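Local structure of succinate-semialdehyde dehydrogenase (Synechococcus sp., 4ITA) at residues A[196-199]-A[200-203]; A[213-216]-A[217-221]; A[439-442]-A[443-447]. The protein probably oxidises succinic semialdehyde to succinate with NADP+ as hydride acceptor, as an NADPH-bound member of the aldehyde dehydrogenase family. All coordinates share one frame; numbering follows the deposited sequence.

Contact 1 of 3, residues A[196-199]-A[200-203]; sequences IKDP and RVKA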
ATOM      1  N   ILE A 196      -4.430 -12.937 -10.291  1.00  6.37           N
ATOM      2  CA  ILE A 196      -4.220 -11.491 -10.168  1.00  7.86           C
ATOM      3  C   ILE A 196      -4.980 -10.698 -11.233  1.00  7.25           C
ATOM      4  O   ILE A 196      -5.491  -9.602 -10.964  1.00  8.10           O
ATOM      5  CB  ILE A 196      -2.717 -11.139 -10.255  1.00  9.46           C
ATOM      6  CG1 ILE A 196      -1.948 -11.774  -9.098  1.00 10.58           C
ATOM      7  CG2 ILE A 196      -2.505  -9.618 -10.292  1.00 12.91           C
ATOM      8  CD1 ILE A 196      -0.448 -11.728  -9.269  1.00 12.47           C
ATOM      9  N   LYS A 197      -5.058 -11.254 -12.442  1.00  6.18           N
ATOM     10  CA  LYS A 197      -5.715 -10.564 -13.550  1.00  8.19           C
ATOM     11  C   LYS A 197      -7.231 -10.714 -13.551  1.00  7.16           C
ATOM     12  O   LYS A 197      -7.919 -10.050 -14.334  1.00  8.54           O
ATOM     13  CB  LYS A 197      -5.158 -11.044 -14.897  1.00  7.31           C
ATOM     14  CG  LYS A 197      -3.783 -10.476 -15.199  1.00  9.46           C
ATOM     15  CD  LYS A 197      -3.274 -10.922 -16.556  1.00 12.57           C
ATOM     16  CE  LYS A 197      -2.057 -10.115 -16.961  1.00 15.88           C
ATOM     17  NZ  LYS A 197      -1.495 -10.597 -18.253  1.00 18.68           N
ATOM     18  N   ASP A 198      -7.770 -11.573 -12.689  1.00  6.95           N
ATOM     19  CA  ASP A 198      -9.215 -11.776 -12.671  1.00  8.13           C
ATOM     20  C   ASP A 198      -9.888 -10.543 -12.079  1.00  8.54           C
ATOM     21  O   ASP A 198      -9.481 -10.063 -11.027  1.00  7.65           O
ATOM     22  CB  ASP A 198      -9.577 -13.013 -11.863  1.00  7.61           C
ATOM     23  CG  ASP A 198     -11.045 -13.365 -11.988  1.00 10.17           C
ATOM     24  OD1 ASP A 198     -11.870 -12.754 -11.281  1.00  9.72           O
ATOM     25  OD2 ASP A 198     -11.370 -14.242 -12.816  1.00 11.39           O
ATOM     26  N   PRO A 199     -10.927 -10.023 -12.753  1.00  8.30           N
ATOM     27  CA  PRO A 199     -11.535  -8.771 -12.281  1.00  9.32           C
ATOM     28  C   PRO A 199     -12.171  -8.868 -10.895  1.00  8.30           C
ATOM     29  O   PRO A 199     -12.331  -7.843 -10.232  1.00  9.72           O
ATOM     30  CB  PRO A 199     -12.603  -8.471 -13.339  1.00 12.20           C
ATOM     31  CG  PRO A 199     -12.813  -9.757 -14.070  1.00 17.39           C
ATOM     32  CD  PRO A 199     -11.501 -10.472 -14.032  1.00 10.90           C
ATOM     33  N   ARG A 200     -12.507 -10.071 -10.447  1.00  7.48           N
ATOM     34  CA  ARG A 200     -13.119 -10.243  -9.133  1.00  8.53           C
ATOM     35  C   ARG A 200     -12.099 -10.192  -7.993  1.00  7.43           C
ATOM     36  O   ARG A 200     -12.453  -9.961  -6.833  1.00  7.77           O
ATOM     37  CB  ARG A 200     -13.903 -11.557  -9.088  1.00  7.91           C
ATOM     38  CG  ARG A 200     -15.057 -11.585 -10.095  1.00  8.52           C
ATOM     39  CD  ARG A 200     -15.537 -12.999 -10.378  1.00  8.88           C
ATOM     40  NE  ARG A 200     -14.558 -13.744 -11.167  1.00  7.67           N
ATOM     41  CZ  ARG A 200     -14.851 -14.818 -11.891  1.00  7.94           C
ATOM     42  NH1 ARG A 200     -16.095 -15.269 -11.942  1.00  9.10           N
ATOM     43  NH2 ARG A 200     -13.899 -15.434 -12.574  1.00  9.09           N
ATOM     44  N   VAL A 201     -10.834 -10.418  -8.317  1.00  6.82           N
ATOM     45  CA  VAL A 201      -9.778 -10.383  -7.316  1.00  6.87           C
ATOM     46  C   VAL A 201      -9.355  -8.928  -7.110  1.00  6.91           C
ATOM     47  O   VAL A 201      -9.005  -8.243  -8.068  1.00  7.07           O
ATOM     48  CB  VAL A 201      -8.597 -11.279  -7.737  1.00  5.85           C
ATOM     49  CG1 VAL A 201      -7.424 -11.121  -6.785  1.00  7.22           C
ATOM     50  CG2 VAL A 201      -9.052 -12.731  -7.794  1.00  8.02           C
ATOM     51  N   LYS A 202      -9.424  -8.445  -5.867  1.00  5.92           N
ATOM     52  CA  LYS A 202      -9.293  -7.006  -5.603  1.00  6.59           C
ATOM     53  C   LYS A 202      -7.955  -6.575  -5.010  1.00  6.99           C
ATOM     54  O   LYS A 202      -7.614  -5.391  -5.036  1.00  7.66           O
ATOM     55  CB  LYS A 202     -10.443  -6.521  -4.709  1.00  6.80           C
ATOM     56  CG  LYS A 202     -11.839  -6.790  -5.285  1.00  7.22           C
ATOM     57  CD  LYS A 202     -12.023  -6.230  -6.698  1.00  8.32           C
ATOM     58  CE  LYS A 202     -13.468  -6.415  -7.144  1.00  9.08           C
ATOM     59  NZ  LYS A 202     -13.696  -6.048  -8.566  1.00 11.61           N
ATOM     60  N   ALA A 203      -7.196  -7.534  -4.493  1.00  6.36           N
ATOM     61  CA  ALA A 203      -5.975  -7.226  -3.773  1.00  6.35           C
ATOM     62  C   ALA A 203      -5.151  -8.490  -3.658  1.00  6.61           C
ATOM     63  O   ALA A 203      -5.675  -9.591  -3.800  1.00  6.81           O
ATOM     64  CB  ALA A 203      -6.306  -6.692  -2.393  1.00  7.10           C
TER
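Asp198 and Arg200 face each other as two flat groups lying almost in one plane: the carboxylate and the guanidinium are turned only 9° apart. Arg200 presents its side, NE together with one terminal nitrogen, so that each carboxylate oxygen receives one N-H. Arg200 NE meets Asp198 OD1 at 2.9 Å along a nearly straight bond, using the syn lone pair of that oxygen, while Arg200 NH2 lies 2.8 Å from Asp198 OD2 and completes the salt bridge. The carboxylate is brought round by a CG anti to the backbone N of Asp198 (chi1 -172°), and the arginine chain bends at chi3 to turn its side toward it. On the anti side, Asp198 OD1 also takes the backbone Arg200 N at 2.9 Å, 28° out of the carboxylate plane, the bond of an Asx turn.

The pairing lies within a type I beta turn, Asp198 to Val201, closed by the bond from Val201 N to Asp198 O (3.0 Å). The turn carries the chain from helix 192-197 into strand 201-207, the next strand of the Rossmann-type domain. Beyond the turn, Lys202 folds back at chi2 and its NZ donates to Pro199 O at 2.8 Å, tilted somewhat from the carbonyl plane. Arg200 NH2 also forms a salt bridge with Asp28, so helix 24-41 shares the guanidinium.

With two donors on Asp198 OD1 and one on Asp198 OD2, the carboxylate is fixed in rotation as well as position, and the neighbouring positive charge would be expected to favour its ionised form.

Contact 2 of 3, residues A[213-216]-A[217-221]; sequences GASL and ASLAG. With NDP (NADPH dihydro-nicotinamide-adenine-dinucleotide phosphate), chain C.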
ATOM      1  N   GLY A 213       7.782 -11.904  -4.965  1.00  7.57           N
ATOM      2  CA  GLY A 213       7.148 -10.630  -4.668  1.00  8.67           C
ATOM      3  C   GLY A 213       7.168  -9.660  -5.838  1.00  6.76           C
ATOM      4  O   GLY A 213       6.171  -9.008  -6.137  1.00  7.63           O
ATOM      5  N   ALA A 214       8.302  -9.578  -6.528  1.00  8.44           N
ATOM      6  CA  ALA A 214       8.416  -8.718  -7.704  1.00  7.80           C
ATOM      7  C   ALA A 214       7.417  -9.118  -8.788  1.00  8.47           C
ATOM      8  O   ALA A 214       6.809  -8.263  -9.434  1.00  8.20           O
ATOM      9  CB  ALA A 214       9.831  -8.768  -8.255  1.00  9.53           C
ATOM     10  N   SER A 215       7.258 -10.421  -8.990  1.00  8.42           N
ATOM     11  CA  SER A 215       6.315 -10.922  -9.977  1.00 10.05           C
ATOM     12  C   SER A 215       4.877 -10.552  -9.605  1.00  9.06           C
ATOM     13  O   SER A 215       4.147  -9.959 -10.406  1.00  9.46           O
ATOM     14  CB  SER A 215       6.463 -12.435 -10.115  1.00 10.91           C
ATOM     15  OG  SER A 215       5.593 -12.931 -11.117  1.00 14.27           O
ATOM     16  N   LEU A 216       4.474 -10.878  -8.384  1.00  8.74           N
ATOM     17  CA  LEU A 216       3.117 -10.593  -7.952  1.00  9.43           C
ATOM     18  C   LEU A 216       2.827  -9.095  -7.931  1.00  7.87           C
ATOM     19  O   LEU A 216       1.771  -8.651  -8.401  1.00  8.43           O
ATOM     20  CB  LEU A 216       2.850 -11.220  -6.583  1.00  9.97           C
ATOM     21  CG  LEU A 216       1.464 -10.959  -5.975  1.00  9.41           C
ATOM     22  CD1 LEU A 216       0.878 -12.235  -5.368  1.00 12.30           C
ATOM     23  CD2 LEU A 216       1.535  -9.859  -4.909  1.00 12.08           C
ATOM     24  N   ALA A 217       3.760  -8.311  -7.401  1.00  7.18           N
ATOM     25  CA  ALA A 217       3.522  -6.879  -7.260  1.00  7.07           C
ATOM     26  C   ALA A 217       3.524  -6.146  -8.598  1.00  7.18           C
ATOM     27  O   ALA A 217       2.748  -5.209  -8.794  1.00  7.76           O
ATOM     28  CB  ALA A 217       4.520  -6.247  -6.298  1.00  6.92           C
ATOM     29  N   SER A 218       4.387  -6.561  -9.524  1.00  7.35           N
ATOM     30  CA  SER A 218       4.392  -5.939 -10.849  1.00  8.19           C
ATOM     31  C   SER A 218       3.085  -6.227 -11.586  1.00  7.72           C
ATOM     32  O   SER A 218       2.495  -5.325 -12.194  1.00  8.85           O
ATOM     33  CB  SER A 218       5.623  -6.352 -11.665  1.00  9.69           C
ATOM     34  OG  SER A 218       5.650  -7.741 -11.928  1.00 12.20           O
ATOM     35  N   LEU A 219       2.610  -7.467 -11.492  1.00  7.50           N
ATOM     36  CA  LEU A 219       1.339  -7.850 -12.114  1.00  7.66           C
ATOM     37  C   LEU A 219       0.159  -7.115 -11.485  1.00  8.09           C
ATOM     38  O   LEU A 219      -0.716  -6.609 -12.196  1.00  8.56           O
ATOM     39  CB  LEU A 219       1.118  -9.369 -12.031  1.00  9.66           C
ATOM     40  CG  LEU A 219       2.004 -10.250 -12.925  1.00 10.13           C
ATOM     41  CD1 LEU A 219       1.856 -11.714 -12.529  1.00 12.14           C
ATOM     42  CD2 LEU A 219       1.690 -10.056 -14.408  1.00 13.23           C
ATOM     43  N   ALA A 220       0.128  -7.055 -10.155  1.00  7.72           N
ATOM     44  CA  ALA A 220      -0.945  -6.357  -9.453  1.00  7.71           C
ATOM     45  C   ALA A 220      -0.934  -4.868  -9.774  1.00  7.45           C
ATOM     46  O   ALA A 220      -1.991  -4.249  -9.934  1.00  7.97           O
ATOM     47  CB  ALA A 220      -0.832  -6.580  -7.958  1.00  8.76           C
ATOM     48  N   GLY A 221       0.261  -4.289  -9.878  1.00  7.89           N
ATOM     49  CA  GLY A 221       0.386  -2.884 -10.226  1.00  9.09           C
ATOM     50  C   GLY A 221      -0.222  -2.571 -11.580  1.00  7.12           C
ATOM     51  O   GLY A 221      -0.937  -1.578 -11.731  1.00  8.59           O
TER
HETATM   52  PA  NDP C 501       9.499 -18.479  -2.745  1.00 11.54           P
HETATM   53  O1A NDP C 501       9.372 -17.012  -3.038  1.00 12.90           O
HETATM   54  O2A NDP C 501      10.251 -19.369  -3.695  1.00 17.30           O
HETATM   55  O5B NDP C 501       8.028 -19.090  -2.592  1.00 10.91           O
HETATM   56  C5B NDP C 501       7.026 -18.471  -1.775  1.00  9.11           C
HETATM   57  C4B NDP C 501       5.650 -18.593  -2.424  1.00  9.89           C
HETATM   58  O4B NDP C 501       5.647 -17.845  -3.643  1.00  8.49           O
HETATM   59  C3B NDP C 501       5.289 -20.018  -2.827  1.00  8.70           C
HETATM   60  O3B NDP C 501       3.867 -20.174  -2.740  1.00  8.56           O
HETATM   61  C2B NDP C 501       5.713 -20.073  -4.282  1.00  9.36           C
HETATM   62  O2B NDP C 501       5.019 -21.053  -5.041  1.00  9.57           O
HETATM   63  C1B NDP C 501       5.275 -18.704  -4.724  1.00  8.49           C
HETATM   64  N9A NDP C 501       5.962 -18.178  -5.913  1.00  9.76           N
HETATM   65  C8A NDP C 501       7.257 -18.313  -6.262  1.00 11.47           C
HETATM   66  N7A NDP C 501       7.502 -17.643  -7.413  1.00 13.11           N
HETATM   67  C5A NDP C 501       6.355 -17.055  -7.789  1.00 10.37           C
HETATM   68  C6A NDP C 501       5.898 -16.202  -8.898  1.00 12.47           C
HETATM   69  N6A NDP C 501       6.763 -15.829  -9.861  1.00 15.31           N
HETATM   70  N1A NDP C 501       4.606 -15.822  -8.900  1.00 13.85           N
HETATM   71  C2A NDP C 501       3.740 -16.183  -7.943  1.00 14.43           C
HETATM   72  N3A NDP C 501       4.081 -16.962  -6.906  1.00 13.42           N
HETATM   73  C4A NDP C 501       5.348 -17.409  -6.792  1.00 10.27           C
HETATM   74  O3  NDP C 501      10.105 -18.513  -1.237  1.00 16.81           O
HETATM   75  PN  NDP C 501      11.110 -19.525  -0.459  1.00 16.05           P
HETATM   76  O1N NDP C 501      12.253 -19.968  -1.344  1.00 19.23           O
HETATM   77  O2N NDP C 501      10.256 -20.537   0.255  1.00 19.31           O
HETATM   78  O5D NDP C 501      11.727 -18.530   0.648  1.00 16.39           O
HETATM   79  C5D NDP C 501      10.901 -17.983   1.667  1.00 14.54           C
HETATM   80  C4D NDP C 501      11.120 -16.484   1.752  1.00 12.99           C
HETATM   81  O4D NDP C 501      10.034 -15.874   2.465  1.00 13.19           O
HETATM   82  C3D NDP C 501      12.379 -16.110   2.509  1.00 12.30           C
HETATM   83  O3D NDP C 501      13.060 -15.043   1.839  1.00 12.33           O
HETATM   84  C2D NDP C 501      11.812 -15.693   3.853  1.00 11.87           C
HETATM   85  O2D NDP C 501      12.728 -14.843   4.543  1.00 12.79           O
HETATM   86  C1D NDP C 501      10.548 -14.965   3.442  1.00 10.56           C
HETATM   87  N1N NDP C 501       9.645 -14.835   4.593  1.00 12.20           N
HETATM   88  C2N NDP C 501       9.064 -13.655   4.869  1.00 12.43           C
HETATM   89  C3N NDP C 501       8.608 -13.389   6.159  1.00 13.68           C
HETATM   90  C7N NDP C 501       7.926 -12.096   6.498  1.00 12.43           C
HETATM   91  O7N NDP C 501       6.894 -12.140   7.165  1.00 12.47           O
HETATM   92  N7N NDP C 501       8.445 -10.945   6.081  1.00 12.10           N
HETATM   93  C4N NDP C 501       8.798 -14.392   7.272  1.00 14.91           C
HETATM   94  C5N NDP C 501       8.967 -15.725   6.707  1.00 15.91           C
HETATM   95  C6N NDP C 501       9.385 -15.892   5.390  1.00 14.56           C
HETATM   96  P2B NDP C 501       5.693 -22.463  -5.413  1.00  8.47           P
HETATM   97  O1X NDP C 501       4.611 -23.125  -6.216  1.00  9.39           O
HETATM   98  O2X NDP C 501       6.927 -22.154  -6.229  1.00 10.84           O
HETATM   99  O3X NDP C 501       5.995 -23.192  -4.139  1.00  9.39           O
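Helix 210-222 is the crossover helix of a beta-alpha-beta unit between strands 201-207 and 227-230, and its residues 213-221 touch along successive turns, with Ser215 facing the bound NADPH. The regular i to i+4 ladder gives the frame: Ala217 N donates to Gly213 O at 2.8 Å, Leu219 N to Ser215 O at 3.1 Å and Ala220 N to Leu216 O at 2.9 Å.

Ser218 adds a side-chain component. Its OG sits between its own backbone N and carbonyl carbon (chi1 63°), a position that turns the hydroxyl back along the helix. There OG lies 2.8 Å from Ala214 O and 3.1 Å from Ser215 O, two carbonyls within reach of a single proton. Ala214 O accepts Ser218 N as well, with that donor 35° out of the carbonyl plane.

In the Rossmann-type architecture of this family the cofactor adenine lies beside such a helix. Here the backbone puts Ser215 CB beside the exocyclic amine, and chi1 near -177° swings OG to the same group: Ser215 OG is 3.4 Å from N6A of the NADPH. One turn on, Leu219 lays CG and CD1 against Ser215 O, while its CD1 reaches Ser215 OG at 4.2 Å.

Leu216 turns to the sheet side, where it meets Leu127, Val129, Ala204 and Leu206. Ala214 and Ser218 pack on Gln222 of the second subunit, and Ala217 on Gly221 of that subunit.

Contact 3 of 3, residues A[439-442]-A[443-447]; sequences LGLA and GIRTF. With EDO (1,2-ethanediol), chain F.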
ATOM      1  N   LEU A 439      -0.550  -7.819  11.292  1.00  7.14           N
ATOM      2  CA  LEU A 439      -0.729  -7.852  12.749  1.00  8.20           C
ATOM      3  C   LEU A 439      -1.092  -6.494  13.359  1.00  6.95           C
ATOM      4  O   LEU A 439      -1.137  -5.478  12.658  1.00  8.12           O
ATOM      5  CB  LEU A 439       0.484  -8.484  13.445  1.00  8.38           C
ATOM      6  CG  LEU A 439       0.821  -9.887  12.935  1.00  6.48           C
ATOM      7  CD1 LEU A 439       2.019 -10.455  13.674  1.00  9.42           C
ATOM      8  CD2 LEU A 439      -0.385 -10.814  13.063  1.00  8.88           C
ATOM      9  N   GLY A 440      -1.398  -6.483  14.653  1.00  8.56           N
ATOM     10  CA  GLY A 440      -1.901  -5.276  15.288  1.00  8.44           C
ATOM     11  C   GLY A 440      -3.107  -4.692  14.565  1.00  8.08           C
ATOM     12  O   GLY A 440      -3.887  -5.400  13.923  1.00  7.19           O
ATOM     13  N   LEU A 441      -3.266  -3.380  14.669  1.00 10.09           N
ATOM     14  CA  LEU A 441      -4.319  -2.687  13.947  1.00  7.54           C
ATOM     15  C   LEU A 441      -4.070  -2.767  12.444  1.00  7.79           C
ATOM     16  O   LEU A 441      -5.004  -2.933  11.648  1.00  8.27           O
ATOM     17  CB  LEU A 441      -4.382  -1.226  14.403  1.00 10.14           C
ATOM     18  CG  LEU A 441      -5.327  -0.312  13.620  1.00  9.53           C
ATOM     19  CD1 LEU A 441      -6.752  -0.779  13.773  1.00 10.03           C
ATOM     20  CD2 LEU A 441      -5.186   1.135  14.084  1.00 12.61           C
ATOM     21  N   ALA A 442      -2.803  -2.648  12.054  1.00  9.07           N
ATOM     22  CA  ALA A 442      -2.439  -2.613  10.643  1.00  9.57           C
ATOM     23  C   ALA A 442      -2.985  -3.795   9.852  1.00  9.33           C
ATOM     24  O   ALA A 442      -3.474  -3.624   8.736  1.00 10.68           O
ATOM     25  CB  ALA A 442      -0.921  -2.537  10.491  1.00 11.11           C
ATOM     26  N   GLY A 443      -2.909  -4.994  10.427  1.00  7.70           N
ATOM     27  CA  GLY A 443      -3.300  -6.195   9.710  1.00  9.42           C
ATOM     28  C   GLY A 443      -4.733  -6.180   9.213  1.00  9.46           C
ATOM     29  O   GLY A 443      -5.047  -6.756   8.171  1.00 10.36           O
ATOM     30  N   ILE A 444      -5.621  -5.536   9.957  1.00  7.79           N
ATOM     31  CA  ILE A 444      -7.027  -5.521   9.559  1.00  7.85           C
ATOM     32  C   ILE A 444      -7.394  -4.252   8.785  1.00  8.42           C
ATOM     33  O   ILE A 444      -8.489  -4.147   8.237  1.00  9.85           O
ATOM     34  CB  ILE A 444      -7.964  -5.780  10.774  1.00  6.69           C
ATOM     35  CG1 ILE A 444      -9.322  -6.334  10.321  1.00  7.48           C
ATOM     36  CG2 ILE A 444      -8.089  -4.545  11.669  1.00  7.16           C
ATOM     37  CD1 ILE A 444     -10.179  -6.869  11.456  1.00  7.22           C
ATOM     38  N   ARG A 445      -6.474  -3.297   8.721  1.00  7.66           N
ATOM     39  CA  ARG A 445      -6.718  -2.065   7.969  1.00  9.36           C
ATOM     40  C   ARG A 445      -6.163  -2.086   6.548  1.00  9.00           C
ATOM     41  O   ARG A 445      -6.515  -1.236   5.742  1.00 11.29           O
ATOM     42  CB  ARG A 445      -6.148  -0.851   8.706  1.00  8.73           C
ATOM     43  CG  ARG A 445      -6.891  -0.491   9.972  1.00  8.84           C
ATOM     44  CD  ARG A 445      -8.298   0.025   9.699  1.00  9.09           C
ATOM     45  NE  ARG A 445      -8.910   0.562  10.915  1.00  9.41           N
ATOM     46  CZ  ARG A 445      -8.659   1.768  11.410  1.00 10.40           C
ATOM     47  NH1 ARG A 445      -7.810   2.576  10.794  1.00 11.52           N
ATOM     48  NH2 ARG A 445      -9.261   2.166  12.524  1.00 11.58           N
ATOM     49  N   THR A 446      -5.299  -3.043   6.234  1.00  9.43           N
ATOM     50  CA  THR A 446      -4.602  -3.031   4.947  1.00  9.99           C
ATOM     51  C   THR A 446      -5.524  -3.187   3.746  1.00  9.58           C
ATOM     52  O   THR A 446      -5.452  -2.418   2.786  1.00 14.02           O
ATOM     53  CB  THR A 446      -3.536  -4.120   4.890  1.00 12.04           C
ATOM     54  OG1 THR A 446      -2.584  -3.892   5.939  1.00 15.40           O
ATOM     55  CG2 THR A 446      -2.817  -4.086   3.548  1.00 13.96           C
ATOM     56  N   PHE A 447      -6.402  -4.178   3.808  1.00  8.07           N
ATOM     57  CA  PHE A 447      -7.221  -4.524   2.654  1.00  7.38           C
ATOM     58  C   PHE A 447      -8.700  -4.247   2.892  1.00  7.97           C
ATOM     59  O   PHE A 447      -9.557  -5.099   2.682  1.00  7.86           O
ATOM     60  CB  PHE A 447      -6.973  -5.976   2.237  1.00  8.60           C
ATOM     61  CG  PHE A 447      -5.569  -6.226   1.749  1.00  8.49           C
ATOM     62  CD1 PHE A 447      -5.080  -5.554   0.643  1.00  8.85           C
ATOM     63  CD2 PHE A 447      -4.734  -7.106   2.423  1.00 11.72           C
ATOM     64  CE1 PHE A 447      -3.783  -5.776   0.189  1.00  8.32           C
ATOM     65  CE2 PHE A 447      -3.440  -7.332   1.981  1.00 11.20           C
ATOM     66  CZ  PHE A 447      -2.965  -6.665   0.865  1.00 10.39           C
TER
HETATM   67  C1  EDO F 504      -8.070  -7.735   6.070  1.00 10.49           C
HETATM   68  O1  EDO F 504      -7.760  -8.431   4.844  1.00 11.39           O
HETATM   69  C2  EDO F 504      -7.917  -6.231   5.902  1.00  9.57           C
HETATM   70  O2  EDO F 504      -6.508  -5.966   5.829  1.00 13.60           O
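Leu441 and Arg445 meet one turn apart on the short helix 440-445, which leads into strand 448-455 near the C-terminus of this aldehyde dehydrogenase. This is a van der Waals contact: Leu441 CD1, a methyl, lies over one face of the charged Arg445 guanidinium, displaced toward its rim, with the aliphatic Arg445 CG alongside at 3.8 Å from that CD1. With the chain bent at chi2 (-68°), CG and the guanidinium both lie against this methyl, and the polar end goes on to Phe103 O and to a salt bridge with Glu107.

Among the backbone bonds, Gly443 N to Leu439 O (2.9 Å) opens the turn. Leu441 O takes Ile444 N at 3.2 Å, an i to i+3 bond, with only a weak one from Arg445 N. Ala442 O takes two donors, Arg445 N (3.0 Å) and Thr446 OG1 (2.9 Å), from opposite faces of its plane, besides a weak bond from Thr446 N.

A CH-pi contact follows, Thr446 CG2 standing 3.5 Å above the plane of the Phe447 ring, over its centre.

The remaining bonds involve a ligand. A molecule of 1,2-ethanediol, probably from the crystallisation liquor and also held by Asn151, bridges Gly443 and Phe447: its O2 donates to Gly443 O at 2.9 Å and accepts Phe447 N at 2.7 Å, the latter with an N-H...O angle of 163°.

Contact 2 is the most buried of the three and lies at the subunit interface and the cofactor; contacts 1 and 3 are partly buried and touch no other chain. Contacts 1 and 2 serve consecutive elements, the turn into strand 201-207 and the helix after it, and they meet where Ile196 CG2 packs 3.7 Å from Ala220 N. Contact 3 joins contact 1 through Ala203 CB, 3.5 Å from Phe447 CD1, but does not touch contact 2. Chemistry follows place: a charged pair holds the turn of 196-203, 213-221 has regular helical bonds, with Ala214, Ala217 and Ser218 toward the second subunit, and 439-447 mixes irregular helical bonds with an arginine directed elsewhere.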